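Local coordinates for D-alanyl-D-alanine carboxypeptidase DacB2 (Mycobacterium tuberculosis H37Rv, PDB 4RYE), which acts as a serine-type D,D-carboxypeptidase in vitro and probably removes the terminal D-alanine from peptidoglycan stem peptides during cell-wall biogenesis, at residues I24-D29 against R229-M234; A122-K127 against T136-P141; V41-A46 against M234-V239. All blocks are in the same frame, centred on the assembly; numbering follows the deposited sequence.

Interaction 1 (I24-D29 against R229-M234); sequences IVADLD and RLVIAM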
ATOM      1  N   ILE A  24       6.014  11.977  -1.453  1.00 15.99           N
ATOM      2  CA  ILE A  24       5.048  13.003  -1.855  1.00 17.42           C
ATOM      3  C   ILE A  24       4.053  13.170  -0.723  1.00 13.27           C
ATOM      4  O   ILE A  24       3.823  12.238   0.032  1.00 13.55           O
ATOM      5  CB  ILE A  24       4.326  12.614  -3.183  1.00 16.96           C
ATOM      6  CG1 ILE A  24       3.523  13.787  -3.753  1.00 15.48           C
ATOM      7  CG2 ILE A  24       3.439  11.375  -3.004  1.00 10.67           C
ATOM      8  CD1 ILE A  24       2.971  13.525  -5.165  1.00 16.75           C
ATOM      9  N   VAL A  25       3.506  14.370  -0.568  1.00 14.87           N
ATOM     10  CA  VAL A  25       2.450  14.635   0.406  1.00 15.54           C
ATOM     11  C   VAL A  25       1.329  15.301  -0.365  1.00 15.88           C
ATOM     12  O   VAL A  25       1.539  16.328  -1.020  1.00 18.43           O
ATOM     13  CB  VAL A  25       2.901  15.599   1.527  1.00 17.66           C
ATOM     14  CG1 VAL A  25       1.762  15.812   2.532  1.00 14.91           C
ATOM     15  CG2 VAL A  25       4.129  15.051   2.246  1.00 23.26           C
ATOM     16  N   ALA A  26       0.148  14.700  -0.335  1.00 11.31           N
ATOM     17  CA  ALA A  26      -0.967  15.211  -1.122  1.00 11.79           C
ATOM     18  C   ALA A  26      -2.233  15.221  -0.276  1.00 18.32           C
ATOM     19  O   ALA A  26      -2.291  14.583   0.788  1.00 14.71           O
ATOM     20  CB  ALA A  26      -1.156  14.388  -2.411  1.00 12.25           C
ATOM     21  N   ASP A  27      -3.235  15.963  -0.741  1.00 15.74           N
ATOM     22  CA  ASP A  27      -4.514  16.059  -0.053  1.00 16.34           C
ATOM     23  C   ASP A  27      -5.413  14.992  -0.669  1.00 14.62           C
ATOM     24  O   ASP A  27      -5.628  14.971  -1.881  1.00 19.57           O
ATOM     25  CB  ASP A  27      -5.099  17.460  -0.251  1.00 17.84           C
ATOM     26  CG  ASP A  27      -6.427  17.674   0.484  1.00 26.44           C
ATOM     27  OD1 ASP A  27      -7.364  16.861   0.328  1.00 24.62           O
ATOM     28  OD2 ASP A  27      -6.542  18.690   1.202  1.00 28.39           O
ATOM     29  N   LEU A  28      -5.922  14.102   0.175  1.00 18.08           N
ATOM     30  CA  LEU A  28      -6.727  12.960  -0.249  1.00 21.34           C
ATOM     31  C   LEU A  28      -8.005  13.379  -0.986  1.00 26.70           C
ATOM     32  O   LEU A  28      -8.479  12.680  -1.889  1.00 21.20           O
ATOM     33  CB  LEU A  28      -7.081  12.128   0.993  1.00 21.37           C
ATOM     34  CG  LEU A  28      -7.676  10.732   0.841  1.00 28.64           C
ATOM     35  CD1 LEU A  28      -6.691   9.775   0.166  1.00 27.50           C
ATOM     36  CD2 LEU A  28      -8.091  10.216   2.204  1.00 29.42           C
ATOM     37  N   ASP A  29      -8.557  14.528  -0.607  1.00 29.30           N
ATOM     38  CA  ASP A  29      -9.842  14.964  -1.143  1.00 24.81           C
ATOM     39  C   ASP A  29      -9.729  15.886  -2.364  1.00 28.18           C
ATOM     40  O   ASP A  29     -10.420  15.689  -3.361  1.00 29.82           O
ATOM     41  CB  ASP A  29     -10.685  15.610  -0.032  1.00 23.30           C
ATOM     42  CG  ASP A  29     -11.034  14.621   1.068  1.00 29.78           C
ATOM     43  OD1 ASP A  29     -11.800  13.677   0.787  1.00 32.60           O
ATOM     44  OD2 ASP A  29     -10.534  14.772   2.206  1.00 28.17           O
ATOM     45  N   ARG A 229      -7.603  15.704   5.054  1.00 16.49           N
ATOM     46  CA  ARG A 229      -7.117  14.339   4.950  1.00 14.95           C
ATOM     47  C   ARG A 229      -5.942  14.297   3.978  1.00 15.14           C
ATOM     48  O   ARG A 229      -6.024  14.820   2.865  1.00 16.09           O
ATOM     49  CB  ARG A 229      -8.263  13.417   4.523  1.00 16.83           C
ATOM     50  CG  ARG A 229      -9.511  13.588   5.410  1.00 18.78           C
ATOM     51  CD  ARG A 229     -10.500  12.438   5.274  1.00 21.86           C
ATOM     52  NE  ARG A 229     -11.137  12.411   3.960  1.00 26.76           N
ATOM     53  CZ  ARG A 229     -12.045  11.509   3.595  1.00 33.25           C
ATOM     54  NH1 ARG A 229     -12.414  10.564   4.446  1.00 28.42           N
ATOM     55  NH2 ARG A 229     -12.581  11.545   2.386  1.00 31.49           N
ATOM     56  N   LEU A 230      -4.848  13.681   4.410  1.00 14.02           N
ATOM     57  CA  LEU A 230      -3.627  13.671   3.618  1.00 12.34           C
ATOM     58  C   LEU A 230      -3.255  12.258   3.234  1.00 18.58           C
ATOM     59  O   LEU A 230      -3.588  11.305   3.932  1.00 16.68           O
ATOM     60  CB  LEU A 230      -2.462  14.298   4.393  1.00 11.93           C
ATOM     61  CG  LEU A 230      -2.567  15.783   4.789  1.00 15.47           C
ATOM     62  CD1 LEU A 230      -1.324  16.234   5.556  1.00 21.25           C
ATOM     63  CD2 LEU A 230      -2.795  16.684   3.566  1.00 14.05           C
ATOM     64  N   VAL A 231      -2.533  12.137   2.130  1.00 13.98           N
ATOM     65  CA  VAL A 231      -2.028  10.853   1.708  1.00 12.60           C
ATOM     66  C   VAL A 231      -0.554  11.039   1.356  1.00 15.80           C
ATOM     67  O   VAL A 231      -0.173  12.041   0.742  1.00 17.42           O
ATOM     68  CB  VAL A 231      -2.858  10.281   0.537  1.00 11.35           C
ATOM     69  CG1 VAL A 231      -2.886  11.247  -0.641  1.00 14.85           C
ATOM     70  CG2 VAL A 231      -2.334   8.917   0.103  1.00 13.94           C
ATOM     71  N   ILE A 232       0.283  10.106   1.788  1.00 11.18           N
ATOM     72  CA  ILE A 232       1.707  10.220   1.494  1.00 13.27           C
ATOM     73  C   ILE A 232       2.206   8.913   0.936  1.00 16.87           C
ATOM     74  O   ILE A 232       1.581   7.867   1.122  1.00 14.56           O
ATOM     75  CB  ILE A 232       2.544  10.556   2.745  1.00 14.83           C
ATOM     76  CG1 ILE A 232       2.503   9.395   3.739  1.00 18.57           C
ATOM     77  CG2 ILE A 232       2.076  11.859   3.382  1.00 17.37           C
ATOM     78  CD1 ILE A 232       3.445   9.565   4.939  1.00 23.30           C
ATOM     79  N   ALA A 233       3.329   8.985   0.233  1.00 12.86           N
ATOM     80  CA  ALA A 233       4.046   7.785  -0.182  1.00 15.27           C
ATOM     81  C   ALA A 233       5.529   8.053  -0.050  1.00 15.00           C
ATOM     82  O   ALA A 233       5.977   9.193  -0.176  1.00 16.31           O
ATOM     83  CB  ALA A 233       3.681   7.388  -1.609  1.00 12.26           C
HETATM   84  N   MSE A 234       6.285   7.005   0.239  1.00 13.25           N
HETATM   85  CA  MSE A 234       7.715   7.111   0.441  1.00 15.46           C
HETATM   86  C   MSE A 234       8.338   5.889  -0.215  1.00 17.51           C
HETATM   87  O   MSE A 234       7.847   4.779  -0.033  1.00 14.74           O
HETATM   88  CB  MSE A 234       8.018   7.124   1.941  1.00 16.88           C
HETATM   89  CG  MSE A 234       7.510   8.364   2.649  1.00 21.40           C
HETATM   90 SE   MSE A 234       7.231   8.081   4.570  0.79 29.42          SE
HETATM   91  CE  MSE A 234       8.959   7.308   5.025  1.00 29.59           C
TER
HETATM   92  O   HOH W   1      -8.846  16.831   2.708  1.00 20.11           O

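Interaction 2 (A122-K127 against T136-P141); sequences AKMNAK and THATTP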
ATOM      1  N   ALA A 122      -2.105  -8.564 -15.478  1.00 18.33           N
ATOM      2  CA  ALA A 122      -2.685  -7.758 -16.563  1.00 20.99           C
ATOM      3  C   ALA A 122      -3.839  -6.887 -16.059  1.00 22.70           C
ATOM      4  O   ALA A 122      -3.944  -5.722 -16.438  1.00 16.58           O
ATOM      5  CB  ALA A 122      -3.146  -8.625 -17.712  1.00 19.31           C
ATOM      6  N   LYS A 123      -4.704  -7.449 -15.213  1.00 16.33           N
ATOM      7  CA  LYS A 123      -5.782  -6.660 -14.600  1.00 18.98           C
ATOM      8  C   LYS A 123      -5.282  -5.526 -13.704  1.00 19.42           C
ATOM      9  O   LYS A 123      -5.864  -4.437 -13.687  1.00 14.20           O
ATOM     10  CB  LYS A 123      -6.744  -7.560 -13.813  1.00 20.53           C
ATOM     11  CG  LYS A 123      -7.547  -8.521 -14.690  1.00 17.61           C
ATOM     12  CD  LYS A 123      -8.404  -9.454 -13.827  1.00 20.79           C
ATOM     13  CE  LYS A 123      -9.297 -10.334 -14.700  1.00 21.45           C
ATOM     14  NZ  LYS A 123     -10.115 -11.278 -13.885  1.00 23.65           N
HETATM   15  N   MSE A 124      -4.221  -5.773 -12.939  1.00 15.31           N
HETATM   16  CA  MSE A 124      -3.641  -4.713 -12.115  1.00 16.68           C
HETATM   17  C   MSE A 124      -3.098  -3.565 -12.973  1.00 19.38           C
HETATM   18  O   MSE A 124      -3.323  -2.393 -12.689  1.00 19.31           O
HETATM   19  CB  MSE A 124      -2.535  -5.278 -11.217  1.00 13.56           C
HETATM   20  CG  MSE A 124      -3.057  -6.122 -10.054  1.00 13.58           C
HETATM   21 SE   MSE A 124      -1.634  -7.255  -9.344  0.74 20.65          SE
HETATM   22  CE  MSE A 124      -0.526  -5.885  -8.495  1.00 18.06           C
ATOM     23  N   ASN A 125      -2.381  -3.910 -14.029  1.00 14.03           N
ATOM     24  CA  ASN A 125      -1.846  -2.900 -14.930  1.00 19.49           C
ATOM     25  C   ASN A 125      -2.959  -2.148 -15.649  1.00 20.26           C
ATOM     26  O   ASN A 125      -2.876  -0.934 -15.821  1.00 17.68           O
ATOM     27  CB  ASN A 125      -0.856  -3.542 -15.908  1.00 18.74           C
ATOM     28  CG  ASN A 125       0.470  -3.855 -15.242  1.00 21.98           C
ATOM     29  OD1 ASN A 125       0.925  -3.097 -14.383  1.00 20.22           O
ATOM     30  ND2 ASN A 125       1.081  -4.974 -15.608  1.00 20.84           N
ATOM     31  N   ALA A 126      -4.018  -2.855 -16.034  1.00 18.64           N
ATOM     32  CA  ALA A 126      -5.167  -2.174 -16.636  1.00 18.12           C
ATOM     33  C   ALA A 126      -5.817  -1.196 -15.652  1.00 19.90           C
ATOM     34  O   ALA A 126      -6.233  -0.098 -16.033  1.00 20.60           O
ATOM     35  CB  ALA A 126      -6.183  -3.171 -17.145  1.00 15.74           C
ATOM     36  N   LYS A 127      -5.909  -1.599 -14.392  1.00 15.59           N
ATOM     37  CA  LYS A 127      -6.501  -0.746 -13.359  1.00 13.25           C
ATOM     38  C   LYS A 127      -5.665   0.522 -13.137  1.00 19.50           C
ATOM     39  O   LYS A 127      -6.208   1.633 -13.058  1.00 18.27           O
ATOM     40  CB  LYS A 127      -6.646  -1.546 -12.058  1.00 15.77           C
ATOM     41  CG  LYS A 127      -7.176  -0.758 -10.861  1.00 22.22           C
ATOM     42  CD  LYS A 127      -8.428   0.033 -11.211  1.00 26.23           C
ATOM     43  CE  LYS A 127      -9.603  -0.379 -10.377  1.00 35.09           C
ATOM     44  NZ  LYS A 127     -10.421  -1.396 -11.100  1.00 38.55           N
ATOM     45  N   THR A 136       3.195   3.228 -13.499  1.00 17.67           N
ATOM     46  CA  THR A 136       3.119   2.021 -12.688  1.00 16.91           C
ATOM     47  C   THR A 136       3.031   0.761 -13.535  1.00 16.37           C
ATOM     48  O   THR A 136       2.224   0.669 -14.449  1.00 22.96           O
ATOM     49  CB  THR A 136       1.938   2.097 -11.731  1.00 18.55           C
ATOM     50  OG1 THR A 136       2.150   3.208 -10.854  1.00 16.72           O
ATOM     51  CG2 THR A 136       1.838   0.829 -10.894  1.00 17.04           C
ATOM     52  N   HIS A 137       3.867  -0.216 -13.214  1.00 17.60           N
ATOM     53  CA  HIS A 137       3.846  -1.485 -13.922  1.00 18.21           C
ATOM     54  C   HIS A 137       4.066  -2.599 -12.919  1.00 21.40           C
ATOM     55  O   HIS A 137       5.138  -2.697 -12.317  1.00 18.02           O
ATOM     56  CB  HIS A 137       4.952  -1.518 -14.981  1.00 17.95           C
ATOM     57  CG  HIS A 137       5.015  -2.803 -15.747  1.00 23.91           C
ATOM     58  ND1 HIS A 137       4.026  -3.194 -16.626  1.00 27.19           N
ATOM     59  CD2 HIS A 137       5.939  -3.793 -15.757  1.00 22.52           C
ATOM     60  CE1 HIS A 137       4.343  -4.368 -17.151  1.00 31.24           C
ATOM     61  NE2 HIS A 137       5.497  -4.753 -16.641  1.00 28.30           N
ATOM     62  N   ALA A 138       3.045  -3.427 -12.722  1.00 16.82           N
ATOM     63  CA  ALA A 138       3.165  -4.592 -11.848  1.00 16.77           C
ATOM     64  C   ALA A 138       3.760  -5.743 -12.636  1.00 17.18           C
ATOM     65  O   ALA A 138       3.519  -5.865 -13.837  1.00 18.85           O
ATOM     66  CB  ALA A 138       1.811  -4.984 -11.311  1.00 16.93           C
ATOM     67  N   THR A 139       4.539  -6.585 -11.958  1.00 18.84           N
ATOM     68  CA  THR A 139       5.066  -7.804 -12.553  1.00 20.85           C
ATOM     69  C   THR A 139       4.601  -9.030 -11.773  1.00 23.54           C
ATOM     70  O   THR A 139       4.642 -10.143 -12.290  1.00 19.73           O
ATOM     71  CB  THR A 139       6.603  -7.825 -12.592  1.00 22.08           C
ATOM     72  OG1 THR A 139       7.114  -7.705 -11.259  1.00 25.60           O
ATOM     73  CG2 THR A 139       7.151  -6.692 -13.465  1.00 22.98           C
ATOM     74  N   THR A 140       4.188  -8.824 -10.522  1.00 23.16           N
ATOM     75  CA  THR A 140       3.604  -9.892  -9.698  1.00 19.41           C
ATOM     76  C   THR A 140       2.442  -9.330  -8.882  1.00 18.64           C
ATOM     77  O   THR A 140       2.386  -8.129  -8.630  1.00 18.16           O
ATOM     78  CB  THR A 140       4.611 -10.484  -8.687  1.00 20.37           C
ATOM     79  OG1 THR A 140       5.015  -9.463  -7.764  1.00 24.78           O
ATOM     80  CG2 THR A 140       5.832 -11.078  -9.392  1.00 24.21           C
ATOM     81  N   PRO A 141       1.516 -10.198  -8.454  1.00 20.49           N
ATOM     82  CA  PRO A 141       0.428  -9.721  -7.588  1.00 23.45           C
ATOM     83  C   PRO A 141       0.921  -9.266  -6.218  1.00 22.30           C
ATOM     84  O   PRO A 141       0.283  -8.411  -5.602  1.00 17.26           O
ATOM     85  CB  PRO A 141      -0.457 -10.963  -7.426  1.00 25.05           C
ATOM     86  CG  PRO A 141      -0.180 -11.795  -8.665  1.00 24.92           C
ATOM     87  CD  PRO A 141       1.281 -11.572  -8.947  1.00 21.94           C
TER
HETATM   88  O   HOH W   2      -0.283  -0.107 -16.491  1.00 25.69           O

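Interaction 3 (V41-A46 against M234-V239); sequences VAHPPA and MMYGLV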
ATOM      1  N   VAL A  41       9.836   9.826 -10.030  1.00 19.42           N
ATOM      2  CA  VAL A  41      10.944   8.925 -10.346  1.00 21.54           C
ATOM      3  C   VAL A  41      10.532   7.483 -10.037  1.00 20.55           C
ATOM      4  O   VAL A  41      10.070   7.193  -8.929  1.00 18.98           O
ATOM      5  CB  VAL A  41      12.222   9.314  -9.565  1.00 21.28           C
ATOM      6  CG1 VAL A  41      13.295   8.241  -9.711  1.00 28.14           C
ATOM      7  CG2 VAL A  41      12.745  10.669 -10.039  1.00 21.06           C
ATOM      8  N   ALA A  42      10.689   6.583 -11.012  1.00 20.10           N
ATOM      9  CA  ALA A  42      10.233   5.196 -10.858  1.00 18.10           C
ATOM     10  C   ALA A  42      11.184   4.353 -10.016  1.00 22.62           C
ATOM     11  O   ALA A  42      12.400   4.394 -10.199  1.00 24.84           O
ATOM     12  CB  ALA A  42      10.013   4.531 -12.229  1.00 17.28           C
ATOM     13  N   HIS A  43      10.607   3.589  -9.094  1.00 19.34           N
ATOM     14  CA  HIS A  43      11.341   2.630  -8.268  1.00 19.16           C
ATOM     15  C   HIS A  43      10.432   1.417  -8.077  1.00 17.38           C
ATOM     16  O   HIS A  43       9.225   1.505  -8.301  1.00 17.14           O
ATOM     17  CB  HIS A  43      11.700   3.232  -6.897  1.00 20.41           C
ATOM     18  CG  HIS A  43      12.750   4.297  -6.955  1.00 23.02           C
ATOM     19  ND1 HIS A  43      14.069   4.032  -7.270  1.00 23.80           N
ATOM     20  CD2 HIS A  43      12.677   5.633  -6.733  1.00 24.81           C
ATOM     21  CE1 HIS A  43      14.759   5.158  -7.238  1.00 26.84           C
ATOM     22  NE2 HIS A  43      13.939   6.145  -6.920  1.00 25.32           N
ATOM     23  N   PRO A  44      11.006   0.273  -7.691  1.00 18.27           N
ATOM     24  CA  PRO A  44      10.161  -0.894  -7.410  1.00 20.96           C
ATOM     25  C   PRO A  44       9.255  -0.619  -6.214  1.00 15.72           C
ATOM     26  O   PRO A  44       9.696   0.009  -5.250  1.00 18.94           O
ATOM     27  CB  PRO A  44      11.181  -1.992  -7.076  1.00 22.48           C
ATOM     28  CG  PRO A  44      12.452  -1.551  -7.811  1.00 20.96           C
ATOM     29  CD  PRO A  44      12.444  -0.053  -7.674  1.00 22.32           C
ATOM     30  N   PRO A  45       7.996  -1.067  -6.284  1.00 21.66           N
ATOM     31  CA  PRO A  45       7.020  -0.762  -5.236  1.00 14.39           C
ATOM     32  C   PRO A  45       7.001  -1.745  -4.066  1.00 16.72           C
ATOM     33  O   PRO A  45       6.459  -1.401  -3.013  1.00 20.38           O
ATOM     34  CB  PRO A  45       5.694  -0.856  -5.986  1.00 16.63           C
ATOM     35  CG  PRO A  45       5.936  -1.924  -7.017  1.00 20.82           C
ATOM     36  CD  PRO A  45       7.359  -1.663  -7.476  1.00 22.28           C
ATOM     37  N   ALA A  46       7.579  -2.934  -4.237  1.00 19.98           N
ATOM     38  CA  ALA A  46       7.399  -4.009  -3.263  1.00 19.28           C
ATOM     39  C   ALA A  46       5.916  -4.142  -2.909  1.00 17.76           C
ATOM     40  O   ALA A  46       5.054  -3.950  -3.765  1.00 20.10           O
ATOM     41  CB  ALA A  46       8.244  -3.768  -2.009  1.00 22.09           C
HETATM   42  N   MSE A 234       6.285   7.005   0.239  1.00 13.25           N
HETATM   43  CA  MSE A 234       7.715   7.111   0.441  1.00 15.46           C
HETATM   44  C   MSE A 234       8.338   5.889  -0.215  1.00 17.51           C
HETATM   45  O   MSE A 234       7.847   4.779  -0.033  1.00 14.74           O
HETATM   46  CB  MSE A 234       8.018   7.124   1.941  1.00 16.88           C
HETATM   47  CG  MSE A 234       7.510   8.364   2.649  1.00 21.40           C
HETATM   48 SE   MSE A 234       7.231   8.081   4.570  0.79 29.42          SE
HETATM   49  CE  MSE A 234       8.959   7.308   5.025  1.00 29.59           C
HETATM   50  N   MSE A 235       9.389   6.082  -1.003  1.00 16.81           N
HETATM   51  CA  MSE A 235       9.998   4.956  -1.701  1.00 16.13           C
HETATM   52  C   MSE A 235      11.508   4.921  -1.557  1.00 18.36           C
HETATM   53  O   MSE A 235      12.148   5.939  -1.255  1.00 21.50           O
HETATM   54  CB  MSE A 235       9.663   4.985  -3.199  1.00 18.93           C
HETATM   55  CG  MSE A 235       8.205   5.172  -3.557  1.00 15.08           C
HETATM   56 SE   MSE A 235       7.960   4.820  -5.479  0.76 22.70          SE
HETATM   57  CE  MSE A 235       7.949   2.858  -5.432  1.00 17.06           C
ATOM     58  N   TYR A 236      12.064   3.736  -1.792  1.00 22.55           N
ATOM     59  CA  TYR A 236      13.499   3.555  -1.969  1.00 24.15           C
ATOM     60  C   TYR A 236      14.337   4.078  -0.804  1.00 27.44           C
ATOM     61  O   TYR A 236      15.303   4.819  -1.004  1.00 24.53           O
ATOM     62  CB  TYR A 236      13.947   4.207  -3.279  1.00 22.63           C
ATOM     63  CG  TYR A 236      15.196   3.595  -3.836  1.00 23.35           C
ATOM     64  CD1 TYR A 236      15.222   2.259  -4.203  1.00 24.18           C
ATOM     65  CD2 TYR A 236      16.349   4.343  -3.993  1.00 27.48           C
ATOM     66  CE1 TYR A 236      16.369   1.681  -4.718  1.00 29.79           C
ATOM     67  CE2 TYR A 236      17.500   3.781  -4.506  1.00 33.47           C
ATOM     68  CZ  TYR A 236      17.505   2.447  -4.866  1.00 36.57           C
ATOM     69  OH  TYR A 236      18.649   1.873  -5.377  1.00 37.31           O
ATOM     70  N   GLY A 237      13.981   3.678   0.412  1.00 24.74           N
ATOM     71  CA  GLY A 237      14.659   4.194   1.585  1.00 22.20           C
ATOM     72  C   GLY A 237      15.264   3.130   2.466  1.00 26.14           C
ATOM     73  O   GLY A 237      14.799   1.989   2.486  1.00 27.32           O
ATOM     74  N   LEU A 238      16.321   3.503   3.185  1.00 26.57           N
ATOM     75  CA  LEU A 238      16.921   2.626   4.171  1.00 34.46           C
ATOM     76  C   LEU A 238      17.159   3.403   5.460  1.00 33.18           C
ATOM     77  O   LEU A 238      17.691   4.515   5.433  1.00 36.90           O
ATOM     78  CB  LEU A 238      18.238   2.046   3.649  1.00 40.63           C
ATOM     79  CG  LEU A 238      18.120   1.061   2.485  1.00 43.50           C
ATOM     80  CD1 LEU A 238      19.492   0.638   1.989  1.00 45.50           C
ATOM     81  CD2 LEU A 238      17.287  -0.151   2.878  1.00 43.92           C
ATOM     82  N   VAL A 239      16.759   2.816   6.584  1.00 34.98           N
ATOM     83  CA  VAL A 239      16.941   3.449   7.887  1.00 37.36           C
ATOM     84  C   VAL A 239      18.368   3.272   8.401  1.00 42.78           C
ATOM     85  O   VAL A 239      18.891   2.158   8.446  1.00 47.46           O
ATOM     86  CB  VAL A 239      15.950   2.898   8.929  1.00 38.35           C
ATOM     87  CG1 VAL A 239      16.170   3.572  10.282  1.00 41.90           C
ATOM     88  CG2 VAL A 239      14.529   3.104   8.459  1.00 32.57           C
TER

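Interaction 1 (I24-D29 against R229-M234)
The guanidinium of Arg229 meets the Asp29 carboxylate through NE and NH2, each N-H pointing at the syn lone pair of a different oxygen. The bond from NH2 to Asp29 OD1 is 2.8 Å, that from NE to OD2 is 3.0 Å, and the carboxylate and guanidinium planes lie only 6° apart. A bend at chi3 (-68°) turns NE of Arg229 toward the acid, while Leu28 CD2 lies above one guanidinium face, nearer the edge than the centre. A water accepts from the backbone N of Arg229 and lies within hydrogen-bonding distance of Asp27 OD1 and Asp29 OD2. Asp27 OD1 also takes the backbone N-H of Asp29, forming an Asx turn where the chain leaves its strand. The turn is fastened by Leu28 N, which bonds to Arg229 O at 2.8 Å from above the carbonyl plane.

Beyond it, strands 24-27 and 229-234 run antiparallel. Ala26 and Val231 form a hydrogen-bonded pair, with Val231 N 2.8 Å from Ala26 O, and Ile24 pairs likewise with Ala233. On one face Val231 CG1 meets Ala26 CB at 4.0 Å, while CD1 of Leu28 reaches Val231 CB at 3.9 Å. On the other, Val25 and Ile232 lie side by side, their CG2 methyls 4.0 Å apart.

These are central strands of the antiparallel sheet of the penicillin-binding protein/serine beta-lactamase fold. Helix 155-166 covers Ile24, Val231 and Ala233, whereas helix 246-259 packs on Leu230 and Ile232; strands 32-37 and 218-225 continue the sheet beyond the pair.

Interaction 2 (A122-K127 against T136-P141)
The carboxamide of Asn125 bonds to both backbone polar groups of Ala138. Its OD1 accepts from Ala138 N at 2.7 Å, in the carbonyl plane and on a lone pair, with an N-H...O angle of 163°. ND2 donates to Ala138 O at 3.1 Å, so the two bonds together fix the rotation of the amide. A helix side chain thereby pairs with an extended backbone much as a neighbouring strand would. The amide and His137 ring planes are nearly parallel, 3° apart, but ND2 approaches the ring obliquely, 3.6 Å from His137 ND1. A water donates to Asn125 O and, weakly, to Thr136 O.

Apolar packing continues one residue earlier on the helix. Met124, a selenomethionine, bends at chi3 (71°) to bring CE 3.8 Å from Ala138 CB, while SE lies 3.7 Å from Pro141 CA. The same CE is in van der Waals contact with the backbone carbonyl oxygen of Thr140, at 3.7 Å.

Helix 117-130 is thus tied to the loop that follows it. Met124 also packs on Leu52 and Val56 of helix 50-60, and its side chain is about 7 Å from that of Lys50, the probable proton acceptor. Thr136 OG1 bonds to Asp157 of helix 155-166.

Interaction 3 (V41-A46 against M234-V239)
His43 and Tyr236 form an offset stack, their ring planes 8° apart and their centroids 4.3 Å from each other. The overlap is partial: His43 ND1 lies over the CG end of the tyrosine ring, 3.6 Å from Tyr236 CG, and CE1 of the histidine is 3.7 Å from Tyr236 CD2. Tyr236 CB sits almost squarely above the imidazole, 3.9 Å from its centroid, adding a CH-pi contact.

Beside the stack, the selenomethionine Met235 sends its terminal methyl among the backbone atoms of residues 43-45. CE is 3.4 Å from His43 O and 3.3 Å from Pro44 O, and it also touches Pro45 CA at 3.7 Å. A bend at chi3 (79°) places this methyl.

The backbone at Tyr236 has positive phi and psi, and with Gly237 it faces Lys217; the geometry fits a G1 beta bulge at the corner where the strand changes direction. In the loop, Pro45 O accepts from Thr48 OG1 and Thr218 OG1, while the backbone of His43 bonds to that of Ser153. The 41-46 loop leads directly to Ser47, the inferred acyl-ester nucleophile, whose side chain is about 8 Å from that of Pro45.

The loop between strand 32-37 and helix 50-60 is thereby packed against strand 228-237, with Thr22 of strand 22-27 touching both His43 and Met235.

Overall arrangement
From the N terminus, strand 22-27 enters the large sheet and later pairs with strand 228-237, so interaction 1 closes a loop of 199 residues. Residues 41-46 follow soon after, and interaction 3 joins them to the far end of that same strand; the two contacts cross along the chain and share Met234. Interaction 2 nests inside both loops as a local closure, tying helix 117-130 to the segment that follows it. Its centre lies about 17 Å from that of interaction 3 and 22 Å from that of interaction 1. Together they link the sheet, the approach to the SxxK motif (Ser47 to Lys50) at the start of helix 50-60, and helix 117-130 with its following loop.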